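Local coordinates for ABC transporter binding protein AcbH (PDB 3OO8) that binds beta-D-galactopyranose as the extracellular solute receptor of a bacterial ABC transporter, at residues Asp227-Arg230 / Tyr235-Lys238; Ala167-Met172 / Leu177-Phe182; Phe194-Leu199 / Phe282-Ile287; Gly239-Thr244 / Leu386-Ile391; Asp247-Leu252 / Gly258-Gly263. The protein carries 2 engineered substitutions. All blocks are in the same frame, centred on the assembly; numbering follows the deposited sequence.

Interaction 1. Residues Asp227-Arg230 / Tyr235-Lys238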
# COMPACT_ATOMS: atom_id res chain seq x y z
N ASP A 227 -4.11 -22.78 -1.73
CA ASP A 227 -5.28 -23.66 -1.60
C ASP A 227 -6.55 -22.82 -1.48
O ASP A 227 -7.54 -23.11 -2.15
CB ASP A 227 -5.14 -24.67 -0.46
CG ASP A 227 -4.16 -25.78 -0.79
OD1 ASP A 227 -3.88 -26.03 -1.97
OD2 ASP A 227 -3.66 -26.44 0.15
N GLN A 228 -6.49 -21.74 -0.71
CA GLN A 228 -7.66 -20.86 -0.61
C GLN A 228 -7.92 -20.18 -1.95
O GLN A 228 -9.06 -19.98 -2.37
CB GLN A 228 -7.45 -19.78 0.48
CG GLN A 228 -8.76 -19.19 1.02
CD GLN A 228 -9.31 -19.87 2.28
OE1 GLN A 228 -8.64 -20.69 2.94
NE2 GLN A 228 -10.52 -19.49 2.67
N TRP A 229 -6.84 -19.83 -2.64
CA TRP A 229 -6.98 -19.13 -3.92
C TRP A 229 -7.60 -20.07 -4.97
O TRP A 229 -8.29 -19.60 -5.88
CB TRP A 229 -5.61 -18.63 -4.39
CG TRP A 229 -5.64 -17.51 -5.39
CD1 TRP A 229 -6.63 -17.21 -6.32
CD2 TRP A 229 -4.58 -16.59 -5.64
NE1 TRP A 229 -6.26 -16.14 -7.08
CE2 TRP A 229 -5.00 -15.73 -6.69
CE3 TRP A 229 -3.32 -16.38 -5.06
CZ2 TRP A 229 -4.20 -14.69 -7.18
CZ3 TRP A 229 -2.51 -15.34 -5.55
CH2 TRP A 229 -2.96 -14.49 -6.58
N ARG A 230 -7.34 -21.38 -4.84
CA ARG A 230 -7.96 -22.33 -5.77
C ARG A 230 -9.47 -22.18 -5.71
O ARG A 230 -10.15 -22.25 -6.74
CB ARG A 230 -7.53 -23.78 -5.50
CG ARG A 230 -6.12 -24.04 -6.01
CD ARG A 230 -5.55 -25.40 -5.62
NE ARG A 230 -6.43 -26.52 -5.92
CZ ARG A 230 -6.81 -27.42 -5.01
NH1 ARG A 230 -6.38 -27.35 -3.75
NH2 ARG A 230 -7.61 -28.42 -5.37
N TYR A 235 -14.34 -17.92 -8.97
CA TYR A 235 -15.20 -16.74 -9.07
C TYR A 235 -14.50 -15.53 -9.66
O TYR A 235 -15.09 -14.45 -9.73
CB TYR A 235 -15.84 -16.40 -7.72
CG TYR A 235 -16.43 -17.65 -7.15
CD1 TYR A 235 -17.56 -18.22 -7.72
CD2 TYR A 235 -15.82 -18.32 -6.10
CE1 TYR A 235 -18.08 -19.41 -7.25
CE2 TYR A 235 -16.34 -19.50 -5.61
CZ TYR A 235 -17.48 -20.04 -6.18
OH TYR A 235 -18.01 -21.23 -5.71
N GLN A 236 -13.26 -15.72 -10.11
CA GLN A 236 -12.51 -14.66 -10.75
C GLN A 236 -12.63 -14.69 -12.26
O GLN A 236 -12.60 -15.75 -12.89
CB GLN A 236 -11.02 -14.72 -10.37
CG GLN A 236 -10.78 -14.47 -8.88
CD GLN A 236 -9.31 -14.47 -8.51
OE1 GLN A 236 -8.58 -15.40 -8.85
NE2 GLN A 236 -8.87 -13.41 -7.82
N GLN A 237 -12.71 -13.50 -12.84
CA GLN A 237 -12.88 -13.36 -14.28
C GLN A 237 -11.88 -14.19 -15.09
O GLN A 237 -10.68 -14.21 -14.80
CB GLN A 237 -12.69 -11.90 -14.63
CG GLN A 237 -13.22 -11.54 -16.01
CD GLN A 237 -13.11 -10.06 -16.27
OE1 GLN A 237 -12.48 -9.32 -15.51
NE2 GLN A 237 -13.76 -9.59 -17.33
N LYS A 238 -12.36 -14.88 -16.13
CA LYS A 238 -11.46 -15.67 -16.98
C LYS A 238 -10.60 -14.79 -17.89
O LYS A 238 -10.88 -13.62 -18.09
CB LYS A 238 -12.27 -16.68 -17.81
CG LYS A 238 -12.86 -17.80 -16.93
CD LYS A 238 -13.67 -18.85 -17.71
CE LYS A 238 -12.80 -19.61 -18.72
NZ LYS A 238 -13.62 -20.49 -19.59
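Trp229 and Gln236 are the two residues that meet here, and one hydrogen bond joins them. The indole NE1 of Trp229 donates to OE1 of Gln236 at 3.0 Å. The bond is moderately bent, with an N-H...O angle of 153°. OE1 sits at the edge of the indole and in its plane, though the N-H does not aim straight at it. Seen from the amide, the donor comes in beside the C=O and is tilted from the carbonyl plane. Indole and amide planes stand 69° apart, so the two groups do not stack. Gln236 reaches across with a stretched chain: CG lies anti to the carbonyl carbon (chi1 -65°) and the next bond is fully extended. The indole is buried, and this bond satisfies its single polar atom. The next shell packs round both partners and probably helps to place them. Phe182 touches both Trp229 and Gln236, and the ring of Phe390 meets the indole at a steep angle. Beside Gln236, OE1 of Gln237 takes a hydrogen bond from the backbone N of Phe182. The contact thus ties helix 220-232 to the loop that follows it. Trp229 lies between helix 191-201, which it touches through Thr193, Phe194 and Leu197, and helix 377-392. The loop runs beside strand 178-181, with backbone hydrogen bonds between Leu180 and both Tyr235 and Gln237.

Interaction 2. Residues Ala167-Met172 / Leu177-Phe182; sequences ALARKM and LVPLAF
The side chain of Met172 crosses that of Leu177 at a slant, just ahead of the next strand. Its CG meets Leu177 CD2 at 4.1 Å. Further along the thioether, SD comes to 4.0 Å from the CA of Pro179. The chain of Met172 is extended beyond CG (chi2 168°), which carries the sulphur past Leu177 to the proline. Pro179 turns its ring to the helix. Its CB packs on Ala169 CB, also at 4.0 Å, and its CG rests 3.4 Å from Ala169 O. One polar bond closes the turn: Leu177 N donates to Met172 O at 2.8 Å, fairly straight at 160°. The bond spans the end of the helix and the turn after it, and the apolar packing lies alongside. This is a helix-to-strand connection, plain packing away from the sugar site. Helix 162-174 lies against strand 178-181, which pairs in parallel with strand 257-261. Met259 of that neighbouring strand touches Leu168, Met172 and Leu180.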
# COMPACT_ATOMS: atom_id res chain seq x y z
N ALA A 167 -20.75 -17.22 -0.81
CA ALA A 167 -22.20 -17.36 -1.08
C ALA A 167 -22.67 -16.24 -2.02
O ALA A 167 -23.50 -16.46 -2.93
CB ALA A 167 -23.00 -17.36 0.24
N LEU A 168 -22.14 -15.03 -1.80
CA LEU A 168 -22.45 -13.88 -2.66
C LEU A 168 -21.92 -14.07 -4.08
O LEU A 168 -22.63 -13.81 -5.07
CB LEU A 168 -21.88 -12.61 -2.04
CG LEU A 168 -22.01 -11.31 -2.82
CD1 LEU A 168 -23.48 -10.94 -3.08
CD2 LEU A 168 -21.28 -10.21 -2.10
N ALA A 169 -20.67 -14.52 -4.17
CA ALA A 169 -20.05 -14.82 -5.46
C ALA A 169 -20.90 -15.83 -6.21
O ALA A 169 -21.13 -15.69 -7.42
CB ALA A 169 -18.64 -15.36 -5.25
N ARG A 170 -21.36 -16.85 -5.50
CA ARG A 170 -22.19 -17.88 -6.10
C ARG A 170 -23.53 -17.32 -6.57
O ARG A 170 -23.98 -17.65 -7.67
CB ARG A 170 -22.36 -19.10 -5.18
CG ARG A 170 -21.07 -19.90 -5.07
CD ARG A 170 -21.21 -21.17 -4.22
NE ARG A 170 -21.98 -22.23 -4.88
CZ ARG A 170 -21.50 -23.07 -5.81
NH1 ARG A 170 -20.24 -22.96 -6.25
NH2 ARG A 170 -22.28 -24.01 -6.32
N LYS A 171 -24.12 -16.44 -5.77
CA LYS A 171 -25.38 -15.78 -6.12
C LYS A 171 -25.19 -14.93 -7.39
O LYS A 171 -26.04 -14.93 -8.32
CB LYS A 171 -25.87 -14.93 -4.96
CG LYS A 171 -27.21 -14.23 -5.17
CD LYS A 171 -27.66 -13.54 -3.88
CE LYS A 171 -28.82 -12.56 -4.10
NZ LYS A 171 -30.08 -13.28 -4.39
N MET A 172 -24.08 -14.22 -7.44
CA MET A 172 -23.74 -13.41 -8.61
C MET A 172 -23.62 -14.24 -9.87
O MET A 172 -24.08 -13.82 -10.94
CB MET A 172 -22.45 -12.62 -8.39
CG MET A 172 -22.68 -11.35 -7.61
SD MET A 172 -21.11 -10.63 -7.09
CE MET A 172 -21.65 -9.24 -6.07
N LEU A 177 -23.58 -12.75 -13.51
CA LEU A 177 -22.60 -11.70 -13.40
C LEU A 177 -21.26 -12.35 -13.10
O LEU A 177 -21.22 -13.38 -12.43
CB LEU A 177 -23.00 -10.82 -12.20
CG LEU A 177 -22.76 -9.32 -12.16
CD1 LEU A 177 -23.47 -8.63 -13.30
CD2 LEU A 177 -23.28 -8.81 -10.82
N VAL A 178 -20.17 -11.77 -13.60
CA VAL A 178 -18.82 -12.21 -13.24
C VAL A 178 -18.63 -11.71 -11.80
O VAL A 178 -18.83 -10.53 -11.58
CB VAL A 178 -17.78 -11.54 -14.14
CG1 VAL A 178 -16.38 -11.69 -13.58
CG2 VAL A 178 -17.88 -12.06 -15.60
N PRO A 179 -18.31 -12.60 -10.84
CA PRO A 179 -18.28 -12.08 -9.46
C PRO A 179 -17.15 -11.08 -9.24
O PRO A 179 -17.37 -9.97 -8.76
CB PRO A 179 -18.07 -13.35 -8.62
CG PRO A 179 -18.77 -14.44 -9.46
CD PRO A 179 -18.30 -14.08 -10.86
N LEU A 180 -15.94 -11.49 -9.57
CA LEU A 180 -14.80 -10.63 -9.39
C LEU A 180 -14.11 -10.32 -10.71
O LEU A 180 -13.51 -11.19 -11.34
CB LEU A 180 -13.81 -11.28 -8.41
CG LEU A 180 -14.25 -11.40 -6.95
CD1 LEU A 180 -13.62 -12.63 -6.32
CD2 LEU A 180 -13.86 -10.11 -6.19
N ALA A 181 -14.22 -9.08 -11.15
CA ALA A 181 -13.39 -8.62 -12.27
C ALA A 181 -11.94 -8.85 -11.85
O ALA A 181 -11.56 -8.56 -10.71
CB ALA A 181 -13.64 -7.15 -12.54
N PHE A 182 -11.14 -9.38 -12.76
CA PHE A 182 -9.78 -9.77 -12.42
C PHE A 182 -8.86 -9.63 -13.63
O PHE A 182 -9.21 -10.04 -14.74
CB PHE A 182 -9.80 -11.20 -11.89
CG PHE A 182 -8.50 -11.64 -11.26
CD1 PHE A 182 -7.92 -10.89 -10.25
CD2 PHE A 182 -7.87 -12.81 -11.68
CE1 PHE A 182 -6.74 -11.29 -9.68
CE2 PHE A 182 -6.67 -13.24 -11.12
CZ PHE A 182 -6.11 -12.46 -10.11

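Interaction 3. Residues Phe194-Leu199 / Phe282-Ile287; sequences FDILNL and FVFPAI
Phe284, whose ring packs on Ile196 and Leu197, has its backbone O held by a hydrogen bond from Arg200 NH2. Arg200 also reaches Pro285 O through a weak bond from NE. These bonds probably help to hold the loop; the contact itself is wholly apolar. Ile196 makes two touches on Phe284. Its CG2 methyl lies over one face of the ring in a CH-pi contact, 4.0 Å from the centroid and only 14° off the normal. It sits offset toward the rim, nearest CD1 and CE1. The other branch, CG1, presses on Phe284 CB at 3.5 Å. The first torsion of Ile196 explains the split: CG1 is anti to the backbone N (chi1 -160°), which puts CG2 between N and the carbonyl carbon. Leu197 comes in one residue later on the helix. Its CD2 is 4.1 Å from Phe284 CZ and 3.9 Å from Ile287 CD1, so a single methyl bridges the ring and the second isoleucine. The ring of Phe284 is also met edge-to-face by that of Phe261 and, at a steep angle, by that of Phe165. Trp142, a galactose-binding residue, lies near, its side chain about 7 Å from that of Ile196. The contact joins helix 191-201 to the loop after strand 279-282. Helix 162-174 flanks the loop through Trp162 and Phe165, and helix 220-232 supports Leu197 through Val225.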
# COMPACT_ATOMS: atom_id res chain seq x y z
N PHE A 194 -2.50 -12.31 -3.29
CA PHE A 194 -1.62 -13.12 -2.46
C PHE A 194 -1.50 -12.48 -1.07
O PHE A 194 -1.71 -13.15 -0.03
CB PHE A 194 -0.20 -13.30 -3.03
CG PHE A 194 0.67 -14.11 -2.12
CD1 PHE A 194 0.72 -15.50 -2.21
CD2 PHE A 194 1.39 -13.48 -1.09
CE1 PHE A 194 1.47 -16.24 -1.34
CE2 PHE A 194 2.13 -14.23 -0.18
CZ PHE A 194 2.18 -15.61 -0.32
N ASP A 195 -1.20 -11.18 -1.06
CA ASP A 195 -1.03 -10.48 0.20
C ASP A 195 -2.23 -10.59 1.12
O ASP A 195 -2.09 -10.85 2.32
CB ASP A 195 -0.77 -9.00 -0.03
CG ASP A 195 0.55 -8.72 -0.71
OD1 ASP A 195 1.45 -9.58 -0.82
OD2 ASP A 195 0.65 -7.51 -1.13
N ILE A 196 -3.42 -10.33 0.60
CA ILE A 196 -4.59 -10.29 1.47
C ILE A 196 -4.97 -11.69 1.99
O ILE A 196 -5.39 -11.82 3.15
CB ILE A 196 -5.79 -9.53 0.81
CG1 ILE A 196 -6.81 -9.06 1.85
CG2 ILE A 196 -6.48 -10.34 -0.31
CD1 ILE A 196 -6.25 -8.25 3.03
N LEU A 197 -4.88 -12.71 1.13
CA LEU A 197 -5.11 -14.10 1.57
C LEU A 197 -4.12 -14.45 2.69
O LEU A 197 -4.53 -15.03 3.70
CB LEU A 197 -4.96 -15.07 0.42
CG LEU A 197 -6.07 -14.94 -0.60
CD1 LEU A 197 -5.76 -15.91 -1.71
CD2 LEU A 197 -7.44 -15.32 -0.00
N ASN A 198 -2.85 -14.11 2.50
CA ASN A 198 -1.84 -14.38 3.54
C ASN A 198 -2.14 -13.65 4.85
O ASN A 198 -2.07 -14.26 5.94
CB ASN A 198 -0.43 -14.07 2.99
CG ASN A 198 0.67 -14.80 3.74
OD1 ASN A 198 0.47 -15.91 4.25
ND2 ASN A 198 1.88 -14.21 3.73
N LEU A 199 -2.51 -12.37 4.77
CA LEU A 199 -2.86 -11.57 5.98
C LEU A 199 -4.10 -12.12 6.69
O LEU A 199 -4.21 -12.00 7.89
CB LEU A 199 -3.17 -10.12 5.59
CG LEU A 199 -1.98 -9.31 5.08
CD1 LEU A 199 -2.38 -7.97 4.51
CD2 LEU A 199 -0.97 -9.11 6.22
N PHE A 282 -15.87 -2.58 0.31
CA PHE A 282 -15.80 -3.24 1.62
C PHE A 282 -14.43 -3.87 1.78
O PHE A 282 -13.76 -4.15 0.79
CB PHE A 282 -16.96 -4.22 1.86
CG PHE A 282 -17.09 -5.33 0.82
CD1 PHE A 282 -16.30 -6.48 0.92
CD2 PHE A 282 -18.00 -5.24 -0.22
CE1 PHE A 282 -16.40 -7.49 0.02
CE2 PHE A 282 -18.09 -6.26 -1.14
CZ PHE A 282 -17.29 -7.40 -1.02
N VAL A 283 -13.95 -4.01 3.02
CA VAL A 283 -12.68 -4.69 3.19
C VAL A 283 -12.78 -6.18 2.87
O VAL A 283 -13.84 -6.81 3.01
CB VAL A 283 -12.08 -4.44 4.61
CG1 VAL A 283 -12.05 -2.96 4.86
CG2 VAL A 283 -12.87 -5.13 5.73
N PHE A 284 -11.67 -6.76 2.44
CA PHE A 284 -11.71 -8.18 2.13
C PHE A 284 -12.24 -8.96 3.33
O PHE A 284 -11.81 -8.70 4.48
CB PHE A 284 -10.32 -8.67 1.74
CG PHE A 284 -10.32 -9.98 0.98
CD1 PHE A 284 -10.32 -9.96 -0.42
CD2 PHE A 284 -10.30 -11.21 1.64
CE1 PHE A 284 -10.30 -11.14 -1.17
CE2 PHE A 284 -10.27 -12.40 0.90
CZ PHE A 284 -10.30 -12.37 -0.49
N PRO A 285 -13.16 -9.92 3.12
CA PRO A 285 -13.78 -10.62 4.27
C PRO A 285 -12.83 -11.42 5.15
O PRO A 285 -11.72 -11.76 4.74
CB PRO A 285 -14.80 -11.55 3.60
CG PRO A 285 -15.18 -10.76 2.36
CD PRO A 285 -13.83 -10.30 1.85
N ALA A 286 -13.28 -11.72 6.37
CA ALA A 286 -12.47 -12.47 7.34
C ALA A 286 -12.45 -13.93 6.93
O ALA A 286 -13.48 -14.49 6.46
CB ALA A 286 -13.08 -12.33 8.70
N ILE A 287 -11.28 -14.56 7.06
CA ILE A 287 -11.15 -15.99 6.83
C ILE A 287 -10.85 -16.69 8.16
O ILE A 287 -11.58 -17.56 8.58
CB ILE A 287 -10.04 -16.31 5.81
CG1 ILE A 287 -10.40 -15.70 4.45
CG2 ILE A 287 -9.84 -17.84 5.73
CD1 ILE A 287 -9.31 -15.86 3.36

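Interaction 4. Residues Gly239-Thr244 / Leu386-Ile391. With SO4 (sulfate ion), chain C.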
# COMPACT_ATOMS: atom_id res chain seq x y z
N GLY A 239 -9.51 -15.36 -18.42
CA GLY A 239 -8.63 -14.59 -19.29
C GLY A 239 -7.88 -13.48 -18.59
O GLY A 239 -7.50 -12.48 -19.21
N ALA A 240 -7.64 -13.66 -17.29
CA ALA A 240 -7.00 -12.61 -16.50
C ALA A 240 -5.58 -12.23 -16.92
O ALA A 240 -5.24 -11.05 -16.88
CB ALA A 240 -7.05 -12.95 -15.00
N ASN A 241 -4.77 -13.22 -17.29
CA ASN A 241 -3.38 -12.95 -17.65
C ASN A 241 -3.24 -12.10 -18.90
O ASN A 241 -2.20 -11.51 -19.13
CB ASN A 241 -2.52 -14.22 -17.72
CG ASN A 241 -2.15 -14.76 -16.33
OD1 ASN A 241 -1.90 -15.96 -16.15
ND2 ASN A 241 -2.14 -13.87 -15.33
N GLY A 242 -4.30 -12.05 -19.71
CA GLY A 242 -4.30 -11.23 -20.91
C GLY A 242 -5.00 -9.88 -20.75
O GLY A 242 -5.06 -9.09 -21.69
N ARG A 243 -5.47 -9.59 -19.53
CA ARG A 243 -6.29 -8.40 -19.29
C ARG A 243 -5.57 -7.31 -18.51
O ARG A 243 -4.88 -7.60 -17.52
CB ARG A 243 -7.58 -8.81 -18.53
CG ARG A 243 -8.60 -7.66 -18.31
CD ARG A 243 -9.97 -8.11 -17.77
NE ARG A 243 -10.56 -9.08 -18.69
CZ ARG A 243 -10.59 -10.39 -18.50
NH1 ARG A 243 -10.11 -10.93 -17.37
NH2 ARG A 243 -11.11 -11.20 -19.44
N THR A 244 -5.74 -6.06 -18.94
CA THR A 244 -5.19 -4.92 -18.18
C THR A 244 -6.12 -4.62 -17.01
O THR A 244 -7.32 -4.89 -17.04
CB THR A 244 -5.07 -3.61 -18.99
OG1 THR A 244 -6.38 -3.20 -19.43
CG2 THR A 244 -4.11 -3.78 -20.18
N LEU A 386 5.46 -16.24 -11.23
CA LEU A 386 5.03 -17.50 -10.61
C LEU A 386 3.53 -17.45 -10.32
O LEU A 386 2.84 -18.44 -10.45
CB LEU A 386 5.85 -17.81 -9.34
CG LEU A 386 7.33 -18.03 -9.65
CD1 LEU A 386 8.12 -18.07 -8.33
CD2 LEU A 386 7.51 -19.34 -10.44
N ILE A 387 3.02 -16.28 -9.93
CA ILE A 387 1.60 -16.15 -9.67
C ILE A 387 0.80 -16.23 -10.96
O ILE A 387 -0.27 -16.79 -10.97
CB ILE A 387 1.28 -14.93 -8.79
CG1 ILE A 387 1.71 -15.27 -7.36
CG2 ILE A 387 -0.20 -14.55 -8.87
CD1 ILE A 387 1.73 -14.10 -6.40
N GLN A 388 1.37 -15.74 -12.06
CA GLN A 388 0.71 -15.88 -13.37
C GLN A 388 0.62 -17.35 -13.75
O GLN A 388 -0.40 -17.81 -14.28
CB GLN A 388 1.44 -15.09 -14.45
CG GLN A 388 1.10 -13.61 -14.43
CD GLN A 388 1.96 -12.80 -15.35
OE1 GLN A 388 3.07 -13.19 -15.71
NE2 GLN A 388 1.45 -11.64 -15.75
N GLN A 389 1.68 -18.09 -13.43
CA GLN A 389 1.70 -19.52 -13.71
C GLN A 389 0.59 -20.24 -12.90
O GLN A 389 -0.13 -21.09 -13.43
CB GLN A 389 3.11 -20.08 -13.45
CG GLN A 389 3.29 -21.53 -13.85
CD GLN A 389 4.75 -21.98 -13.78
OE1 GLN A 389 5.64 -21.20 -13.40
NE2 GLN A 389 5.00 -23.24 -14.14
N PHE A 390 0.41 -19.85 -11.64
CA PHE A 390 -0.67 -20.39 -10.83
C PHE A 390 -2.06 -20.07 -11.42
O PHE A 390 -2.93 -20.93 -11.55
CB PHE A 390 -0.61 -19.86 -9.38
CG PHE A 390 -1.82 -20.23 -8.57
CD1 PHE A 390 -1.96 -21.50 -8.03
CD2 PHE A 390 -2.84 -19.30 -8.36
CE1 PHE A 390 -3.10 -21.85 -7.27
CE2 PHE A 390 -3.98 -19.65 -7.63
CZ PHE A 390 -4.12 -20.91 -7.09
N ILE A 391 -2.27 -18.80 -11.77
CA ILE A 391 -3.52 -18.36 -12.37
C ILE A 391 -3.82 -19.18 -13.62
O ILE A 391 -4.97 -19.56 -13.81
CB ILE A 391 -3.48 -16.86 -12.68
CG1 ILE A 391 -3.52 -16.06 -11.37
CG2 ILE A 391 -4.64 -16.45 -13.63
CD1 ILE A 391 -3.10 -14.61 -11.50
S SO4 C . -12.00 -8.50 -22.03
O1 SO4 C . -11.58 -7.96 -23.31
O2 SO4 C . -11.40 -9.82 -21.84
O3 SO4 C . -11.55 -7.58 -20.99
O4 SO4 C . -13.45 -8.66 -21.97
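A short 3-10 turn, residues 240-242, sets Asn241 and Ala240 against helix 377-392. The turn belongs to the loop that leads into helix 245-253, where Thr244 is the N-cap and its OG1 is hydrogen-bonded to Asp247 N. Asn241 fills the groove between Gln388 and Ile391, one helical turn apart. Its CG lies 3.9 Å from Gln388 CG and 4.0 Å from Ile391 CG2. The Asn241 and Gln388 amide planes are 70° apart, so they do not stack. The polar end of Gln388 looks elsewhere: NE2 donates to Asp184 O. Ala240 adds a loose touch, CB to Ile391 CG2 at 4.5 Å. Farther along the loop, Arg243 holds a sulfate ion. NE donates to sulfate O3 at 2.9 Å and NH2 to sulfate O2 at 2.8 Å, while a bond from NE to O2 is weak. The sulphur lies at the guanidinium edge, in its plane. The bend at chi3 (-58°) turns the group to the ion. Lys238 O and Phe182 O take further bonds from NH2 and NH1 and probably hold the guanidinium in place. The sulfate probably comes from the crystallisation liquor, so the bonds show that this arginine can bind an anion, and no biological role follows from it.

Interaction 5. Residues Asp247-Leu252 / Gly258-Gly263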
# COMPACT_ATOMS: atom_id res chain seq x y z
N ASP A 247 -9.16 -2.57 -17.91
CA ASP A 247 -10.27 -3.28 -18.56
C ASP A 247 -11.14 -4.03 -17.54
O ASP A 247 -12.35 -4.14 -17.71
CB ASP A 247 -9.77 -4.22 -19.66
CG ASP A 247 -9.44 -3.47 -20.96
OD1 ASP A 247 -9.78 -2.28 -21.08
OD2 ASP A 247 -8.83 -4.06 -21.88
N ALA A 248 -10.51 -4.54 -16.48
CA ALA A 248 -11.28 -5.16 -15.40
C ALA A 248 -12.09 -4.08 -14.67
O ALA A 248 -13.27 -4.28 -14.37
CB ALA A 248 -10.35 -5.90 -14.43
N ALA A 249 -11.47 -2.93 -14.42
CA ALA A 249 -12.17 -1.84 -13.76
C ALA A 249 -13.35 -1.33 -14.61
O ALA A 249 -14.42 -1.02 -14.06
CB ALA A 249 -11.18 -0.71 -13.44
N LYS A 250 -13.19 -1.34 -15.93
CA LYS A 250 -14.29 -0.92 -16.83
C LYS A 250 -15.41 -1.95 -16.77
O LYS A 250 -16.58 -1.59 -16.84
CB LYS A 250 -13.80 -0.68 -18.26
CG LYS A 250 -13.23 0.73 -18.52
CD LYS A 250 -14.22 1.88 -18.18
CE LYS A 250 -13.60 3.28 -18.42
NZ LYS A 250 -14.19 4.41 -17.58
N ALA A 251 -15.06 -3.23 -16.63
CA ALA A 251 -16.09 -4.26 -16.49
C ALA A 251 -16.97 -4.03 -15.26
O ALA A 251 -18.20 -4.18 -15.31
CB ALA A 251 -15.50 -5.67 -16.49
N LEU A 252 -16.34 -3.67 -14.13
CA LEU A 252 -17.08 -3.35 -12.92
C LEU A 252 -17.95 -2.10 -13.16
O LEU A 252 -19.15 -2.11 -12.88
CB LEU A 252 -16.10 -3.06 -11.75
CG LEU A 252 -16.80 -2.59 -10.47
CD1 LEU A 252 -17.64 -3.73 -9.88
CD2 LEU A 252 -15.75 -2.08 -9.43
N GLY A 258 -19.53 -7.94 -10.63
CA GLY A 258 -20.11 -7.51 -9.36
C GLY A 258 -19.16 -6.82 -8.38
O GLY A 258 -19.59 -5.97 -7.59
N MET A 259 -17.87 -7.18 -8.44
CA MET A 259 -16.84 -6.65 -7.51
C MET A 259 -15.46 -6.60 -8.18
O MET A 259 -15.22 -7.24 -9.22
CB MET A 259 -16.71 -7.61 -6.31
CG MET A 259 -18.02 -7.88 -5.56
SD MET A 259 -17.90 -9.12 -4.23
CE MET A 259 -17.90 -10.69 -5.08
N MET A 260 -14.55 -5.85 -7.60
CA MET A 260 -13.16 -5.90 -8.04
C MET A 260 -12.26 -5.51 -6.87
O MET A 260 -12.51 -4.50 -6.20
CB MET A 260 -12.89 -4.95 -9.19
CG MET A 260 -11.41 -4.97 -9.60
SD MET A 260 -11.23 -4.06 -11.15
CE MET A 260 -9.46 -4.21 -11.42
N PHE A 261 -11.24 -6.32 -6.60
CA PHE A 261 -10.30 -6.06 -5.49
C PHE A 261 -9.05 -5.41 -6.04
O PHE A 261 -8.36 -6.00 -6.86
CB PHE A 261 -9.92 -7.39 -4.76
CG PHE A 261 -8.91 -7.22 -3.65
CD1 PHE A 261 -9.32 -6.68 -2.44
CD2 PHE A 261 -7.58 -7.59 -3.82
CE1 PHE A 261 -8.43 -6.54 -1.39
CE2 PHE A 261 -6.67 -7.42 -2.78
CZ PHE A 261 -7.13 -6.90 -1.56
N GLN A 262 -8.77 -4.17 -5.64
CA GLN A 262 -7.51 -3.53 -6.02
C GLN A 262 -7.34 -2.23 -5.21
O GLN A 262 -8.10 -1.99 -4.26
CB GLN A 262 -7.42 -3.27 -7.54
CG GLN A 262 -6.19 -3.89 -8.15
CD GLN A 262 -6.07 -3.71 -9.64
OE1 GLN A 262 -6.35 -4.63 -10.41
NE2 GLN A 262 -5.64 -2.54 -10.06
N GLY A 263 -6.34 -1.42 -5.55
CA GLY A 263 -6.10 -0.16 -4.82
C GLY A 263 -7.10 0.92 -5.20
O GLY A 263 -7.55 0.96 -6.35
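Apolar packing between Met260 and the alanines of helix 247-252 makes up much of this contact. The Met260 chain is fully extended beyond CG (chi2 170°, chi3 180°) and lays its tip against the helix. CE meets Ala248 CB at 3.6 Å, and SD lies 4.1 Å from Ala249 CB. Nearer the strand backbone, Leu252 CD2 rests on Met260 CB at 4.1 Å, the two side chains being set aslant. In the fold this is a helix packed on the sheet strand that follows it: the axes of helix 247-252 and strand 259-261 run roughly antiparallel, at 149°, and come within 8.3 Å. Strand 257-261 pairs with strand 178-181 in parallel and with strand 134-147 antiparallel. A second kind of contact is side chain on backbone. SD of Met260 comes to 3.5 Å from Ala249 N. Leu252 CD1 lies 3.7 Å from Met259 N and close to Gly258 O. Val267 of helix 264-270 touches both Leu252 and Met260, and Gln266 of that helix is a galactose-binding residue.

All five contacts lie in one lobe of this class 2 solute-binding fold, their centres 11 to 19 Å apart. Interaction 2 comes first along the chain. The first segment of interaction 3 follows, then interaction 1, the loop of interaction 4 and interaction 5. The partner segments of interactions 3 and 4 return later, so these two join distant parts of the chain, while the other three are local. Interactions 2 and 5 share the sheet through neighbouring strands 178-181 and 257-261. Phe182 links interactions 1, 2 and 4, and Phe261 links interactions 3 and 5. Most of the contacts touch one another, and interactions 3 and 5 come nearest the galactose-binding residues Trp142 and Gln266.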